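Local coordinates for peptidase M16 domain protein (Alicyclobacillus acidocaldarius subsp. acidocaldarius DSM 446, PDB 4XEA) that is a putative metallopeptidase of the M16 (insulinase-like) family, probably hydrolysing peptide bonds at a metal site that holds nickel in this crystal, at residues N193-V197 against W374-L379. Coordinates in Å, arbitrary orientation, origin at the centre of the assembly. Residue numbers count along the deposited sequence, not the author numbering.
Sequences NMVLV and WVTYFL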
loop_
_atom_site.group_PDB
_atom_site.type_symbol
_atom_site.label_atom_id
_atom_site.label_comp_id
_atom_site.label_asym_id
_atom_site.label_seq_id
_atom_site.Cartn_x
_atom_site.Cartn_y
_atom_site.Cartn_z
ATOM N N ASN A 193 29.440 4.477 9.901
ATOM C CA ASN A 193 28.152 4.671 10.574
ATOM C C ASN A 193 26.959 4.224 9.725
ATOM O O ASN A 193 25.797 4.520 10.067
ATOM C CB ASN A 193 27.954 6.128 10.993
ATOM C CG ASN A 193 26.813 6.293 12.062
ATOM O OD1 ASN A 193 26.741 5.551 13.047
ATOM N ND2 ASN A 193 25.997 7.310 11.889
HETATM N N MSE A 194 27.248 3.545 8.609
HETATM C CA MSE A 194 26.226 3.249 7.593
HETATM C C MSE A 194 26.152 1.780 7.176
HETATM O O MSE A 194 26.975 0.951 7.595
HETATM C CB MSE A 194 26.408 4.162 6.362
HETATM C CG MSE A 194 26.353 5.642 6.684
HETATM SE SE MSE A 194 26.220 6.851 5.162
HETATM C CE MSE A 194 24.452 6.391 4.425
ATOM N N VAL A 195 25.147 1.470 6.342
ATOM C CA VAL A 195 24.893 0.119 5.890
ATOM C C VAL A 195 24.280 0.199 4.491
ATOM O O VAL A 195 23.533 1.139 4.196
ATOM C CB VAL A 195 23.999 -0.677 6.864
ATOM C CG1 VAL A 195 22.523 -0.128 6.910
ATOM C CG2 VAL A 195 24.063 -2.184 6.570
ATOM N N LEU A 196 24.674 -0.752 3.635
ATOM C CA LEU A 196 24.178 -0.888 2.264
ATOM C C LEU A 196 23.624 -2.298 2.093
ATOM O O LEU A 196 24.347 -3.286 2.300
ATOM C CB LEU A 196 25.311 -0.660 1.250
ATOM C CG LEU A 196 24.964 -0.759 -0.242
ATOM C CD1 LEU A 196 23.891 0.306 -0.630
ATOM C CD2 LEU A 196 26.229 -0.610 -1.087
ATOM N N VAL A 197 22.343 -2.387 1.708
ATOM C CA VAL A 197 21.638 -3.678 1.606
ATOM C C VAL A 197 20.891 -3.695 0.272
ATOM O O VAL A 197 20.247 -2.721 -0.090
ATOM C CB VAL A 197 20.700 -3.918 2.792
ATOM C CG1 VAL A 197 20.052 -5.268 2.723
ATOM C CG2 VAL A 197 21.497 -3.802 4.153
ATOM N N TRP A 374 16.548 -5.716 7.173
ATOM C CA TRP A 374 17.974 -6.002 7.397
ATOM C C TRP A 374 18.646 -4.722 7.878
ATOM O O TRP A 374 19.343 -4.701 8.922
ATOM C CB TRP A 374 18.688 -6.537 6.130
ATOM C CG TRP A 374 19.790 -7.458 6.492
ATOM C CD1 TRP A 374 19.732 -8.807 6.459
ATOM C CD2 TRP A 374 21.104 -7.119 6.964
ATOM N NE1 TRP A 374 20.912 -9.342 6.866
ATOM C CE2 TRP A 374 21.758 -8.325 7.244
ATOM C CE3 TRP A 374 21.772 -5.913 7.224
ATOM C CZ2 TRP A 374 23.091 -8.382 7.716
ATOM C CZ3 TRP A 374 23.106 -5.955 7.724
ATOM C CH2 TRP A 374 23.727 -7.173 7.999
ATOM N N VAL A 375 18.355 -3.634 7.161
ATOM C CA VAL A 375 18.897 -2.314 7.506
ATOM C C VAL A 375 18.535 -1.887 8.921
ATOM O O VAL A 375 19.396 -1.458 9.711
ATOM C CB VAL A 375 18.399 -1.222 6.562
ATOM C CG1 VAL A 375 18.745 0.142 7.124
ATOM C CG2 VAL A 375 19.003 -1.409 5.113
ATOM N N THR A 376 17.241 -1.969 9.202
ATOM C CA THR A 376 16.692 -1.471 10.450
ATOM C C THR A 376 17.219 -2.209 11.668
ATOM O O THR A 376 17.652 -1.578 12.624
ATOM C CB THR A 376 15.119 -1.443 10.400
ATOM O OG1 THR A 376 14.739 -0.445 9.443
ATOM C CG2 THR A 376 14.577 -0.993 11.729
ATOM N N TYR A 377 17.175 -3.530 11.655
ATOM C CA TYR A 377 17.693 -4.303 12.783
ATOM C C TYR A 377 19.212 -4.186 12.931
ATOM O O TYR A 377 19.735 -4.134 14.043
ATOM C CB TYR A 377 17.255 -5.771 12.685
ATOM C CG TYR A 377 15.758 -5.976 12.986
ATOM C CD1 TYR A 377 15.201 -5.422 14.146
ATOM C CD2 TYR A 377 14.914 -6.708 12.147
ATOM C CE1 TYR A 377 13.893 -5.577 14.463
ATOM C CE2 TYR A 377 13.541 -6.899 12.488
ATOM C CZ TYR A 377 13.063 -6.304 13.651
ATOM O OH TYR A 377 11.752 -6.390 14.077
ATOM N N PHE A 378 19.932 -4.169 11.809
ATOM C CA PHE A 378 21.390 -3.946 11.869
ATOM C C PHE A 378 21.748 -2.636 12.565
ATOM O O PHE A 378 22.521 -2.611 13.533
ATOM C CB PHE A 378 22.033 -4.010 10.469
ATOM C CG PHE A 378 23.482 -3.636 10.498
ATOM C CD1 PHE A 378 24.434 -4.567 10.839
ATOM C CD2 PHE A 378 23.855 -2.322 10.260
ATOM C CE1 PHE A 378 25.792 -4.202 10.918
ATOM C CE2 PHE A 378 25.184 -1.926 10.368
ATOM C CZ PHE A 378 26.152 -2.848 10.705
ATOM N N LEU A 379 21.144 -1.542 12.134
ATOM C CA LEU A 379 21.472 -0.238 12.664
ATOM C C LEU A 379 21.064 -0.064 14.160
ATOM O O LEU A 379 21.737 0.650 14.910
ATOM C CB LEU A 379 20.882 0.875 11.814
ATOM C CG LEU A 379 21.457 1.063 10.391
ATOM C CD1 LEU A 379 20.719 2.203 9.669
ATOM C CD2 LEU A 379 22.988 1.352 10.428
#
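Alpha/beta layer packing joins the two halves of this M16-type chain, each built around a mixed sheet flanked by helices: a helix of the second half lies on the sheet of the first, in a buried contact made almost entirely by apolar side chains, without hydrogen bonds between the segments. Strand 194-197 and helix 374-379 run roughly antiparallel, at 154°, their axes 9.0 Å apart, leaving room for one layer of interlocking side chains. Val195 and Val197 point from the strand at the helix; their compact, beta-branched side chains suit an extended backbone and tight interface. Val195 is central: its CG1 meets Val375 CG1 and Leu379 CG, each at 3.8 Å, while its CG2 lies 3.7 Å from Phe378 CD2 and 4.1 Å from Trp374 CZ3. Val197 meets only the earlier turn, with CG2 3.6 Å from Val375 CG2 and 3.7 Å from Trp374 CE3. On the helix, the i, i+1, i+4, i+5 spacing of 374, 375, 378 and 379 gathers them on one side: the broad rings of Trp374 and Phe378 form one row, the aliphatic Val375 and Leu379 the other, and Val195 touches all four. Thr376, polar and partly exposed, points away, its OG1 hydrogen-bonded to the carbonyl oxygen of Arg372, one turn earlier. Trp374 and Phe378 also rest on strand 19-24, parallel to 194-200, and Val375 reaches Ala36 on antiparallel strand 31-37. On the opposite face of the sheet, Met194 (selenomethionine here), long and flexible, and the bulky apolar Leu196 pack on helix 105-116, so strand 194-200 lies between that helix and helix 367-379.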